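Local coordinates for protein endoglucanase (Clostridium thermocellum, PDB 2YIK) that probably hydrolyses internal beta-1,4-glucosidic bonds of cellulose as a family 9 glycoside hydrolase, at residues A179-V184 with G206-K211; Y164-T169 with A242-Y247; G382-L387 with D426-K431; Y395-Q400 with A503-A508. All blocks are in the same frame, centred on the assembly; numbering follows the deposited sequence.

From the N terminus, the chain opens interaction 2 at the end of helix 151-167, then forms interaction 1, a strand pair, between 179-184 and 206-211 before helix 238-257 closes interaction 2 at 242-247. Interaction 1 is thus enclosed by interaction 2, and the two touch where C181 N lies 2.9 Å from C168 O, a probable hydrogen bond. Interactions 3 and 4, whose centres lie about 39 and 29 Å from that of interaction 1, cross: 382-387 and 395-400 come first, then 426-431 closes interaction 3 and 503-508 closes interaction 4. Together these two tie a loop to helix 416-428 and helix 392-408 to helix 499-516.

Interaction 1. Residues A179-V184 with G206-K211; sequences AFCHQV and GWFITK
Q183 lies against W207 at a classic beta bulge between antiparallel strands 179-184 and 206-209. H182 and Q183 both sit across from W207: H182 N donates to W207 O (2.9 Å), almost in line with the carbonyl, and W207 N donates to Q183 O (2.8 Å). Beyond the bulge F180 and I209 form a regular hydrogen-bonded pair.

The Q183 side chain runs beside the indole, pointing the same way. CG is anti to the backbone N (chi1 -178°) and the chain continues extended. Its CB is 3.7 Å from W207 CD1, CG passes the same carbon at a similar distance, and CD lies only slightly farther off. At the tip, Q183 NE2 stands over one face of the ring, displaced toward the rim and 3.4 Å from W207 NE1, with the amide turned 45° from the indole plane. Both nitrogens are donors, so they do not bond to each other; both reach G185 O, and Q183 NE2 also reaches G268 O.

The other sheet face carries C181 and F208. C181 CB sits over the phenyl face, 3.8 Å from the F208 ring centroid, as a CH-pi contact, with SG following over the same face at 4.3 Å from that centroid. On the Q183 side, CD2 of F180, at the ring edge, meets I209 CD1, while helix 216-233 touches F180, H182 and I209.

In this buried setting the shared G185 carbonyl, with G268 O as a second acceptor for Q183 NE2, is consistent with the two tips being kept close together without a bond between them.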
loop_
_atom_site.group_PDB
_atom_site.type_symbol
_atom_site.label_atom_id
_atom_site.label_comp_id
_atom_site.label_asym_id
_atom_site.label_seq_id
_atom_site.Cartn_x
_atom_site.Cartn_y
_atom_site.Cartn_z
ATOM N N ALA A 179 6.519 -19.555 9.127
ATOM C CA ALA A 179 6.455 -18.289 9.845
ATOM C C ALA A 179 6.612 -17.131 8.860
ATOM O O ALA A 179 7.245 -17.269 7.805
ATOM C CB ALA A 179 7.547 -18.225 10.908
ATOM N N PHE A 180 6.019 -15.994 9.202
ATOM C CA PHE A 180 6.117 -14.805 8.373
ATOM C C PHE A 180 6.443 -13.609 9.249
ATOM O O PHE A 180 5.687 -13.277 10.165
ATOM C CB PHE A 180 4.803 -14.541 7.630
ATOM C CG PHE A 180 4.785 -13.236 6.871
ATOM C CD1 PHE A 180 5.581 -13.059 5.739
ATOM C CD2 PHE A 180 4.017 -12.166 7.322
ATOM C CE1 PHE A 180 5.598 -11.838 5.059
ATOM C CE2 PHE A 180 4.029 -10.936 6.646
ATOM C CZ PHE A 180 4.824 -10.772 5.522
ATOM N N CYS A 181 7.576 -12.970 8.992
ATOM C CA CYS A 181 7.932 -11.793 9.768
ATOM C C CYS A 181 7.172 -10.626 9.160
ATOM O O CYS A 181 7.433 -10.223 8.026
ATOM C CB CYS A 181 9.431 -11.503 9.716
ATOM S SG CYS A 181 9.872 -9.983 10.621
ATOM N N HIS A 182 6.238 -10.085 9.929
ATOM C CA HIS A 182 5.410 -8.984 9.463
ATOM C C HIS A 182 5.821 -7.617 9.994
ATOM O O HIS A 182 5.325 -6.600 9.521
ATOM C CB HIS A 182 3.955 -9.235 9.862
ATOM C CG HIS A 182 3.720 -9.185 11.337
ATOM N ND1 HIS A 182 3.898 -10.279 12.167
ATOM C CD2 HIS A 182 3.347 -8.167 12.146
ATOM C CE1 HIS A 182 3.642 -9.932 13.412
ATOM N NE2 HIS A 182 3.304 -8.653 13.429
ATOM N N GLN A 183 6.724 -7.582 10.965
ATOM C CA GLN A 183 7.135 -6.302 11.540
ATOM C C GLN A 183 8.553 -6.331 12.111
ATOM O O GLN A 183 8.966 -7.300 12.750
ATOM C CB GLN A 183 6.140 -5.898 12.641
ATOM C CG GLN A 183 6.394 -4.560 13.327
ATOM C CD GLN A 183 5.364 -4.266 14.415
ATOM O OE1 GLN A 183 4.158 -4.464 14.220
ATOM N NE2 GLN A 183 5.833 -3.779 15.562
ATOM N N VAL A 184 9.294 -5.264 11.856
ATOM C CA VAL A 184 10.648 -5.127 12.368
ATOM C C VAL A 184 10.650 -3.760 13.042
ATOM O O VAL A 184 10.361 -2.741 12.413
ATOM C CB VAL A 184 11.702 -5.172 11.235
ATOM C CG1 VAL A 184 13.095 -5.017 11.822
ATOM C CG2 VAL A 184 11.594 -6.495 10.465
ATOM N N GLY A 206 11.818 -8.500 15.811
ATOM C CA GLY A 206 11.185 -9.065 14.638
ATOM C C GLY A 206 9.917 -9.748 15.126
ATOM O O GLY A 206 9.971 -10.565 16.043
ATOM N N TRP A 207 8.771 -9.409 14.547
ATOM C CA TRP A 207 7.519 -10.023 14.973
ATOM C C TRP A 207 7.068 -10.973 13.865
ATOM O O TRP A 207 7.050 -10.617 12.680
ATOM C CB TRP A 207 6.469 -8.941 15.279
ATOM C CG TRP A 207 7.001 -7.806 16.156
ATOM C CD1 TRP A 207 7.882 -6.831 15.782
ATOM C CD2 TRP A 207 6.665 -7.530 17.529
ATOM N NE1 TRP A 207 8.113 -5.966 16.826
ATOM C CE2 TRP A 207 7.380 -6.369 17.908
ATOM C CE3 TRP A 207 5.834 -8.148 18.469
ATOM C CZ2 TRP A 207 7.284 -5.812 19.193
ATOM C CZ3 TRP A 207 5.738 -7.591 19.752
ATOM C CH2 TRP A 207 6.461 -6.435 20.096
ATOM N N PHE A 208 6.714 -12.190 14.266
ATOM C CA PHE A 208 6.346 -13.234 13.320
ATOM C C PHE A 208 4.964 -13.827 13.502
ATOM O O PHE A 208 4.503 -13.996 14.628
ATOM C CB PHE A 208 7.345 -14.402 13.416
ATOM C CG PHE A 208 8.766 -14.038 13.078
ATOM C CD1 PHE A 208 9.497 -13.172 13.885
ATOM C CD2 PHE A 208 9.383 -14.580 11.951
ATOM C CE1 PHE A 208 10.813 -12.847 13.575
ATOM C CE2 PHE A 208 10.698 -14.259 11.635
ATOM C CZ PHE A 208 11.414 -13.394 12.448
ATOM N N ILE A 209 4.309 -14.147 12.386
ATOM C CA ILE A 209 3.010 -14.810 12.443
ATOM C C ILE A 209 3.355 -16.290 12.316
ATOM O O ILE A 209 4.191 -16.688 11.500
ATOM C CB ILE A 209 2.051 -14.414 11.293
ATOM C CG1 ILE A 209 1.497 -13.013 11.537
ATOM C CG2 ILE A 209 0.868 -15.387 11.234
ATOM C CD1 ILE A 209 1.967 -12.008 10.536
ATOM N N THR A 210 2.681 -17.088 13.127
ATOM C CA THR A 210 2.893 -18.517 13.220
ATOM C C THR A 210 1.513 -19.186 13.212
ATOM O O THR A 210 0.502 -18.507 13.377
ATOM C CB THR A 210 3.663 -18.758 14.546
ATOM O OG1 THR A 210 5.058 -18.913 14.270
ATOM C CG2 THR A 210 3.122 -19.911 15.300
ATOM N N LYS A 211 1.457 -20.501 13.021
ATOM C CA LYS A 211 0.167 -21.182 13.022
ATOM C C LYS A 211 -0.426 -21.192 14.436
ATOM O O LYS A 211 -1.592 -21.541 14.626
ATOM C CB LYS A 211 0.318 -22.622 12.533
ATOM C CG LYS A 211 0.873 -23.590 13.580
ATOM C CD LYS A 211 1.271 -24.919 12.952
ATOM C CE LYS A 211 0.086 -25.613 12.302
ATOM N NZ LYS A 211 -0.702 -26.416 13.295
#

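Interaction 2. Residues Y164-T169 with A242-Y247; sequences YFMRCT and AKSLDY
M166 lays its side chain across the ring of Y247, and the two groups pass at a slant. The methionine CG stands over one face, toward the rim, 3.9 Å from the Y247 ring centroid, forming a CH-pi contact. SD follows above the same face at 4.2 Å from that centroid. The chain then bends at chi3 (-86°), which carries CE away from the ring to lie 3.9 Å from S244 OG, a hydroxyl with both Y240 O and N229 OD1 in bonding range. M166 SD also rests against the aliphatic part of K243, 3.8 Å from its CG.

T169 takes the edge of the same ring: its CB lies near the ring plane, 3.8 Å from Y247 CD2, and the two side chains slide past each other in opposite directions. The threonine hydroxyl is turned back to the preceding helix, OG1 donating to F165 O (2.8 Å) from above the carbonyl plane. At the phenol end a water links the segments; it donates to T169 O and bonds Y247 OH at 2.7 Å.

Outside the pair, R171 makes a cation-pi contact with Y247 and a salt bridge to D246, while L226 of helix 216-233 touches M166. M166 on Y247 is a Met-aromatic contact, joining the C-terminal end of helix 151-167 and the start of strand 169-171 to the flank of helix 238-257 in the largely helical catalytic domain.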
loop_
_atom_site.group_PDB
_atom_site.type_symbol
_atom_site.label_atom_id
_atom_site.label_comp_id
_atom_site.label_asym_id
_atom_site.label_seq_id
_atom_site.Cartn_x
_atom_site.Cartn_y
_atom_site.Cartn_z
ATOM N N TYR A 164 11.083 -8.220 -0.060
ATOM C CA TYR A 164 11.121 -8.135 1.393
ATOM C C TYR A 164 10.111 -9.141 1.953
ATOM O O TYR A 164 10.434 -9.906 2.860
ATOM C CB TYR A 164 10.781 -6.705 1.836
ATOM C CG TYR A 164 10.430 -6.523 3.300
ATOM C CD1 TYR A 164 11.329 -6.861 4.312
ATOM C CD2 TYR A 164 9.210 -5.955 3.668
ATOM C CE1 TYR A 164 11.021 -6.629 5.658
ATOM C CE2 TYR A 164 8.887 -5.721 4.999
ATOM C CZ TYR A 164 9.794 -6.058 5.994
ATOM O OH TYR A 164 9.471 -5.821 7.316
ATOM N N PHE A 165 8.901 -9.151 1.398
ATOM C CA PHE A 165 7.870 -10.081 1.847
ATOM C C PHE A 165 8.367 -11.524 1.684
ATOM O O PHE A 165 8.260 -12.340 2.598
ATOM C CB PHE A 165 6.572 -9.900 1.041
ATOM C CG PHE A 165 5.949 -8.526 1.153
ATOM C CD1 PHE A 165 6.011 -7.801 2.340
ATOM C CD2 PHE A 165 5.265 -7.976 0.068
ATOM C CE1 PHE A 165 5.400 -6.547 2.448
ATOM C CE2 PHE A 165 4.652 -6.726 0.163
ATOM C CZ PHE A 165 4.718 -6.008 1.355
ATOM N N MET A 166 8.919 -11.834 0.517
ATOM C CA MET A 166 9.411 -13.182 0.263
ATOM C C MET A 166 10.520 -13.629 1.208
ATOM O O MET A 166 10.483 -14.756 1.705
ATOM C CB MET A 166 9.828 -13.326 -1.207
ATOM C CG MET A 166 8.607 -13.335 -2.141
ATOM S SD MET A 166 8.884 -13.639 -3.899
ATOM C CE MET A 166 9.250 -11.977 -4.491
ATOM N N ARG A 167 11.495 -12.761 1.468
ATOM C CA ARG A 167 12.587 -13.089 2.389
ATOM C C ARG A 167 12.023 -13.323 3.795
ATOM O O ARG A 167 12.566 -14.103 4.573
ATOM C CB ARG A 167 13.610 -11.944 2.466
ATOM C CG ARG A 167 14.623 -11.879 1.335
ATOM C CD ARG A 167 15.752 -10.909 1.684
ATOM N NE ARG A 167 15.233 -9.578 1.944
ATOM C CZ ARG A 167 14.992 -8.669 1.005
ATOM N NH1 ARG A 167 15.236 -8.942 -0.267
ATOM N NH2 ARG A 167 14.481 -7.495 1.344
ATOM N N CYS A 168 10.930 -12.635 4.114
ATOM C CA CYS A 168 10.304 -12.754 5.431
ATOM C C CYS A 168 9.347 -13.933 5.557
ATOM O O CYS A 168 8.801 -14.194 6.631
ATOM C CB CYS A 168 9.581 -11.451 5.783
ATOM S SG CYS A 168 10.701 -10.079 6.211
ATOM N N THR A 169 9.132 -14.638 4.452
ATOM C CA THR A 169 8.255 -15.795 4.471
ATOM C C THR A 169 9.143 -17.030 4.560
ATOM O O THR A 169 9.801 -17.403 3.587
ATOM C CB THR A 169 7.387 -15.885 3.197
ATOM O OG1 THR A 169 6.677 -14.652 3.009
ATOM C CG2 THR A 169 6.379 -17.030 3.320
ATOM N N ALA A 242 6.602 -16.121 -11.443
ATOM C CA ALA A 242 6.242 -17.448 -10.952
ATOM C C ALA A 242 6.594 -17.566 -9.484
ATOM O O ALA A 242 5.840 -18.150 -8.705
ATOM C CB ALA A 242 6.975 -18.534 -11.748
ATOM N N LYS A 243 7.745 -17.024 -9.103
ATOM C CA LYS A 243 8.158 -17.087 -7.707
ATOM C C LYS A 243 7.178 -16.309 -6.826
ATOM O O LYS A 243 6.776 -16.791 -5.762
ATOM C CB LYS A 243 9.570 -16.535 -7.537
ATOM C CG LYS A 243 10.041 -16.552 -6.101
ATOM C CD LYS A 243 11.556 -16.498 -6.044
ATOM C CE LYS A 243 12.050 -15.942 -4.721
ATOM N NZ LYS A 243 12.962 -14.777 -4.988
ATOM N N SER A 244 6.790 -15.118 -7.277
ATOM C CA SER A 244 5.847 -14.281 -6.533
ATOM C C SER A 244 4.530 -15.026 -6.343
ATOM O O SER A 244 3.990 -15.077 -5.238
ATOM C CB SER A 244 5.581 -12.967 -7.281
ATOM O OG SER A 244 6.776 -12.228 -7.460
ATOM N N LEU A 245 4.023 -15.610 -7.425
ATOM C CA LEU A 245 2.770 -16.351 -7.369
ATOM C C LEU A 245 2.873 -17.557 -6.441
ATOM O O LEU A 245 1.925 -17.879 -5.728
ATOM C CB LEU A 245 2.353 -16.806 -8.769
ATOM C CG LEU A 245 1.002 -17.529 -8.866
ATOM C CD1 LEU A 245 -0.107 -16.666 -8.299
ATOM C CD2 LEU A 245 0.709 -17.862 -10.324
ATOM N N ASP A 246 4.024 -18.223 -6.450
ATOM C CA ASP A 246 4.214 -19.385 -5.589
ATOM C C ASP A 246 4.127 -18.966 -4.117
ATOM O O ASP A 246 3.460 -19.623 -3.309
ATOM C CB ASP A 246 5.564 -20.047 -5.871
ATOM C CG ASP A 246 5.874 -21.162 -4.898
ATOM O OD1 ASP A 246 5.052 -22.075 -4.749
ATOM O OD2 ASP A 246 6.948 -21.133 -4.274
ATOM N N TYR A 247 4.797 -17.873 -3.766
ATOM C CA TYR A 247 4.749 -17.377 -2.397
ATOM C C TYR A 247 3.334 -16.885 -2.054
ATOM O O TYR A 247 2.844 -17.107 -0.945
ATOM C CB TYR A 247 5.762 -16.241 -2.195
ATOM C CG TYR A 247 7.165 -16.704 -1.848
ATOM C CD1 TYR A 247 8.024 -17.218 -2.823
ATOM C CD2 TYR A 247 7.635 -16.622 -0.535
ATOM C CE1 TYR A 247 9.324 -17.639 -2.495
ATOM C CE2 TYR A 247 8.923 -17.039 -0.194
ATOM C CZ TYR A 247 9.764 -17.544 -1.176
ATOM O OH TYR A 247 11.034 -17.953 -0.832
HETATM O O HOH W 1 11.907 -17.350 1.601
#

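Interaction 3. Residues G382-L387 with D426-K431; sequences GGYVFL and DYLLGK
Y384 meets Y427 where an irregular loop runs past the last turn of helix 416-428, with G383 at positive phi just before the tyrosine and the helix ending in a Schellman motif at G430. The CA atoms of the two tyrosines are 6.7 Å apart.

Y384 CB sits squarely over the centre of the Y427 ring, 3.4 Å from its centroid, a close CH-pi contact. With CG anti to the backbone N (chi1 173°), the Y384 ring is carried beyond that point and forms an offset stack on Y427, centroids 4.7 Å apart and planes 11° from parallel. The overlap is partial: Y384 CG lies 3.7 Å from Y427 CE1, and Y384 CD1 is equally close to Y427 CD1. Although the rings are nearly parallel, the side chains themselves cross at about a right angle. Farther out, L428 CD2 touches Y384 CE1 at 3.7 Å. G382 O lies at the edge of the Y427 ring, 3.7 Å from CE2.

Both phenol oxygens bond outside the segments, Y384 OH with S392 OG and Y427 OH with D483 OD1. The other carboxylate oxygen of D483 takes the backbone N of G382, so a single aspartate grips both the loop and the tyrosine beside it.

Loop and helix therefore meet mainly through aromatic and aliphatic carbon, while the polar bonds at the phenol ends probably limit movement of the rings.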
loop_
_atom_site.group_PDB
_atom_site.type_symbol
_atom_site.label_atom_id
_atom_site.label_comp_id
_atom_site.label_asym_id
_atom_site.label_seq_id
_atom_site.Cartn_x
_atom_site.Cartn_y
_atom_site.Cartn_z
ATOM N N GLY A 382 -13.560 25.039 0.575
ATOM C CA GLY A 382 -12.668 25.097 -0.568
ATOM C C GLY A 382 -12.950 24.098 -1.680
ATOM O O GLY A 382 -12.324 24.172 -2.732
ATOM N N GLY A 383 -13.866 23.157 -1.461
ATOM C CA GLY A 383 -14.196 22.189 -2.500
ATOM C C GLY A 383 -13.467 20.854 -2.450
ATOM O O GLY A 383 -13.482 20.089 -3.415
ATOM N N TYR A 384 -12.858 20.558 -1.309
ATOM C CA TYR A 384 -12.092 19.331 -1.111
ATOM C C TYR A 384 -12.915 18.280 -0.368
ATOM O O TYR A 384 -13.445 18.566 0.703
ATOM C CB TYR A 384 -10.839 19.698 -0.314
ATOM C CG TYR A 384 -9.964 18.563 0.161
ATOM C CD1 TYR A 384 -9.335 17.707 -0.745
ATOM C CD2 TYR A 384 -9.693 18.400 1.521
ATOM C CE1 TYR A 384 -8.446 16.722 -0.303
ATOM C CE2 TYR A 384 -8.809 17.421 1.972
ATOM C CZ TYR A 384 -8.188 16.586 1.052
ATOM O OH TYR A 384 -7.298 15.634 1.491
ATOM N N VAL A 385 -13.026 17.071 -0.921
ATOM C CA VAL A 385 -13.800 16.021 -0.251
ATOM C C VAL A 385 -12.957 15.451 0.891
ATOM O O VAL A 385 -11.919 14.822 0.690
ATOM C CB VAL A 385 -14.269 14.927 -1.237
ATOM C CG1 VAL A 385 -15.201 13.959 -0.527
ATOM C CG2 VAL A 385 -15.011 15.578 -2.416
ATOM N N PHE A 386 -13.457 15.695 2.095
ATOM C CA PHE A 386 -12.817 15.378 3.371
ATOM C C PHE A 386 -13.554 14.308 4.203
ATOM O O PHE A 386 -14.648 14.570 4.696
ATOM C CB PHE A 386 -12.777 16.723 4.114
ATOM C CG PHE A 386 -12.050 16.722 5.417
ATOM C CD1 PHE A 386 -12.724 16.441 6.600
ATOM C CD2 PHE A 386 -10.715 17.113 5.479
ATOM C CE1 PHE A 386 -12.088 16.561 7.833
ATOM C CE2 PHE A 386 -10.064 17.239 6.702
ATOM C CZ PHE A 386 -10.752 16.963 7.885
ATOM N N LEU A 387 -12.970 13.116 4.362
ATOM C CA LEU A 387 -13.611 12.058 5.168
ATOM C C LEU A 387 -13.417 12.410 6.645
ATOM O O LEU A 387 -14.381 12.546 7.400
ATOM C CB LEU A 387 -13.005 10.681 4.866
ATOM C CG LEU A 387 -13.553 9.499 5.677
ATOM C CD1 LEU A 387 -15.071 9.448 5.599
ATOM C CD2 LEU A 387 -12.954 8.212 5.144
ATOM N N ASP A 426 -6.320 18.533 -8.558
ATOM C CA ASP A 426 -5.942 19.930 -8.770
ATOM C C ASP A 426 -6.025 20.699 -7.443
ATOM O O ASP A 426 -5.201 21.582 -7.192
ATOM C CB ASP A 426 -6.821 20.589 -9.843
ATOM C CG ASP A 426 -6.522 20.072 -11.245
ATOM O OD1 ASP A 426 -5.564 19.284 -11.412
ATOM O OD2 ASP A 426 -7.244 20.460 -12.189
ATOM N N TYR A 427 -7.001 20.371 -6.591
ATOM C CA TYR A 427 -7.091 21.046 -5.292
ATOM C C TYR A 427 -5.822 20.708 -4.514
ATOM O O TYR A 427 -5.164 21.593 -3.956
ATOM C CB TYR A 427 -8.310 20.575 -4.475
ATOM C CG TYR A 427 -8.354 21.115 -3.042
ATOM C CD1 TYR A 427 -7.496 20.613 -2.065
ATOM C CD2 TYR A 427 -9.229 22.147 -2.672
ATOM C CE1 TYR A 427 -7.494 21.121 -0.761
ATOM C CE2 TYR A 427 -9.239 22.663 -1.361
ATOM C CZ TYR A 427 -8.362 22.145 -0.413
ATOM O OH TYR A 427 -8.319 22.646 0.876
ATOM N N LEU A 428 -5.475 19.425 -4.474
ATOM C CA LEU A 428 -4.286 19.003 -3.745
ATOM C C LEU A 428 -2.993 19.561 -4.335
ATOM O O LEU A 428 -2.002 19.698 -3.624
ATOM C CB LEU A 428 -4.221 17.470 -3.662
ATOM C CG LEU A 428 -5.224 16.835 -2.684
ATOM C CD1 LEU A 428 -5.214 15.314 -2.839
ATOM C CD2 LEU A 428 -4.874 17.232 -1.255
ATOM N N LEU A 429 -3.000 19.896 -5.621
ATOM C CA LEU A 429 -1.807 20.451 -6.247
ATOM C C LEU A 429 -1.716 21.973 -6.083
ATOM O O LEU A 429 -0.758 22.587 -6.541
ATOM C CB LEU A 429 -1.754 20.071 -7.736
ATOM C CG LEU A 429 -1.520 18.583 -8.046
ATOM C CD1 LEU A 429 -1.480 18.363 -9.555
ATOM C CD2 LEU A 429 -0.209 18.121 -7.408
ATOM N N GLY A 430 -2.710 22.584 -5.441
ATOM C CA GLY A 430 -2.654 24.027 -5.242
ATOM C C GLY A 430 -3.895 24.859 -5.532
ATOM O O GLY A 430 -3.937 26.035 -5.175
ATOM N N LYS A 431 -4.897 24.271 -6.180
ATOM C CA LYS A 431 -6.128 24.987 -6.506
ATOM C C LYS A 431 -7.023 25.000 -5.255
ATOM O O LYS A 431 -8.075 24.356 -5.211
ATOM C CB LYS A 431 -6.819 24.285 -7.677
ATOM C CG LYS A 431 -7.873 25.104 -8.381
ATOM C CD LYS A 431 -8.111 24.569 -9.789
ATOM C CE LYS A 431 -9.265 25.300 -10.459
ATOM N NZ LYS A 431 -9.729 24.599 -11.692
#

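Interaction 4. Residues Y395-Q400 with A503-A508; sequences YNTAAQ and AAFVGA
T397 reaches the phenyl ring of F505 with its methyl group, CG2 coming in at a slant to lie 4.1 Å from CD1 at the near end of the ring. M425, V439 and S47 also touch F505. The other flat group at this contact, the Q400 amide, is held in its own helix: NE2 donates to N396 OD1 (2.7 Å), which lies within 3° of the amide plane, and the bond is nearly straight at 169°. Toward the partner helix Q400 presents its CB, 4.0 Å from A508 CB.

The helix backbones come closest through alanine. A504 CB packs on the backbone of the facing helix, 3.6 Å from A398 CA, and A508 CB fits beside T397 O as well as Q400. With OG1 of T397 between the backbone N and the carbonyl carbon (chi1 54°), the hydroxyl faces a water that donates to it at 2.7 Å. That water accepts a weak bond from F505 N, and T397 OG1 is also bonded to A393 O of its own helix, so the water links the two helices beside the alanines.

The two helix segments run in broadly the same direction, 39° apart, with axes only 7.8 Å from each other, a spacing the small alanine side chains allow. Close packing of helices 392-408 and 499-516 in this way is consistent with the (alpha/alpha)6 barrel of family 9 glycoside hydrolases.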
loop_
_atom_site.group_PDB
_atom_site.type_symbol
_atom_site.label_atom_id
_atom_site.label_comp_id
_atom_site.label_asym_id
_atom_site.label_seq_id
_atom_site.Cartn_x
_atom_site.Cartn_y
_atom_site.Cartn_z
ATOM N N TYR A 395 -7.197 9.370 1.864
ATOM C CA TYR A 395 -8.533 8.860 1.551
ATOM C C TYR A 395 -9.024 9.419 0.223
ATOM O O TYR A 395 -9.581 8.698 -0.605
ATOM C CB TYR A 395 -9.531 9.260 2.637
ATOM C CG TYR A 395 -9.270 8.638 3.981
ATOM C CD1 TYR A 395 -9.120 7.263 4.107
ATOM C CD2 TYR A 395 -9.245 9.416 5.140
ATOM C CE1 TYR A 395 -8.958 6.668 5.356
ATOM C CE2 TYR A 395 -9.084 8.829 6.398
ATOM C CZ TYR A 395 -8.946 7.453 6.492
ATOM O OH TYR A 395 -8.814 6.847 7.720
ATOM N N ASN A 396 -8.818 10.720 0.038
ATOM C CA ASN A 396 -9.247 11.392 -1.175
ATOM C C ASN A 396 -8.610 10.788 -2.426
ATOM O O ASN A 396 -9.305 10.496 -3.393
ATOM C CB ASN A 396 -8.921 12.887 -1.093
ATOM C CG ASN A 396 -9.471 13.671 -2.277
ATOM O OD1 ASN A 396 -8.924 13.628 -3.374
ATOM N ND2 ASN A 396 -10.565 14.382 -2.054
ATOM N N THR A 397 -7.293 10.604 -2.410
ATOM C CA THR A 397 -6.617 10.036 -3.572
ATOM C C THR A 397 -7.013 8.575 -3.821
ATOM O O THR A 397 -6.958 8.109 -4.958
ATOM C CB THR A 397 -5.071 10.178 -3.464
ATOM O OG1 THR A 397 -4.600 9.621 -2.230
ATOM C CG2 THR A 397 -4.683 11.649 -3.549
ATOM N N ALA A 398 -7.430 7.871 -2.767
ATOM C CA ALA A 398 -7.877 6.486 -2.911
ATOM C C ALA A 398 -9.194 6.508 -3.681
ATOM O O ALA A 398 -9.445 5.650 -4.530
ATOM C CB ALA A 398 -8.079 5.847 -1.552
ATOM N N ALA A 399 -10.039 7.489 -3.379
ATOM C CA ALA A 399 -11.312 7.628 -4.079
ATOM C C ALA A 399 -11.018 7.999 -5.529
ATOM O O ALA A 399 -11.692 7.534 -6.446
ATOM C CB ALA A 399 -12.170 8.711 -3.422
ATOM N N GLN A 400 -10.014 8.850 -5.728
ATOM C CA GLN A 400 -9.620 9.260 -7.073
ATOM C C GLN A 400 -9.213 8.027 -7.876
ATOM O O GLN A 400 -9.615 7.856 -9.029
ATOM C CB GLN A 400 -8.441 10.239 -7.017
ATOM C CG GLN A 400 -8.775 11.646 -6.522
ATOM C CD GLN A 400 -7.581 12.585 -6.626
ATOM O OE1 GLN A 400 -6.869 12.579 -7.631
ATOM N NE2 GLN A 400 -7.359 13.397 -5.593
ATOM N N ALA A 503 0.494 5.545 -1.582
ATOM C CA ALA A 503 0.079 4.378 -2.358
ATOM C C ALA A 503 -0.946 4.587 -3.480
ATOM O O ALA A 503 -0.642 4.338 -4.651
ATOM C CB ALA A 503 -0.394 3.286 -1.409
ATOM N N ALA A 504 -2.155 5.025 -3.139
ATOM C CA ALA A 504 -3.171 5.231 -4.170
ATOM C C ALA A 504 -2.858 6.484 -4.983
ATOM O O ALA A 504 -3.249 6.599 -6.144
ATOM C CB ALA A 504 -4.569 5.339 -3.544
ATOM N N PHE A 505 -2.145 7.414 -4.360
ATOM C CA PHE A 505 -1.759 8.669 -5.000
ATOM C C PHE A 505 -0.960 8.407 -6.282
ATOM O O PHE A 505 -1.153 9.090 -7.289
ATOM C CB PHE A 505 -0.962 9.517 -3.991
ATOM C CG PHE A 505 -0.293 10.734 -4.583
ATOM C CD1 PHE A 505 -0.995 11.631 -5.390
ATOM C CD2 PHE A 505 1.040 11.005 -4.287
ATOM C CE1 PHE A 505 -0.371 12.771 -5.908
ATOM C CE2 PHE A 505 1.677 12.143 -4.797
ATOM C CZ PHE A 505 0.970 13.033 -5.604
ATOM N N VAL A 506 -0.084 7.409 -6.255
ATOM C CA VAL A 506 0.709 7.090 -7.436
ATOM C C VAL A 506 -0.218 6.711 -8.585
ATOM O O VAL A 506 -0.131 7.271 -9.678
ATOM C CB VAL A 506 1.685 5.923 -7.165
ATOM C CG1 VAL A 506 2.407 5.522 -8.462
ATOM C CG2 VAL A 506 2.686 6.335 -6.097
ATOM N N GLY A 507 -1.116 5.767 -8.319
ATOM C CA GLY A 507 -2.049 5.312 -9.332
ATOM C C GLY A 507 -2.983 6.389 -9.856
ATOM O O GLY A 507 -3.318 6.397 -11.047
ATOM N N ALA A 508 -3.413 7.289 -8.972
ATOM C CA ALA A 508 -4.316 8.369 -9.360
ATOM C C ALA A 508 -3.637 9.287 -10.378
ATOM O O ALA A 508 -4.263 9.726 -11.339
ATOM C CB ALA A 508 -4.747 9.167 -8.129
HETATM O O HOH W 2 -2.941 7.580 -1.455
#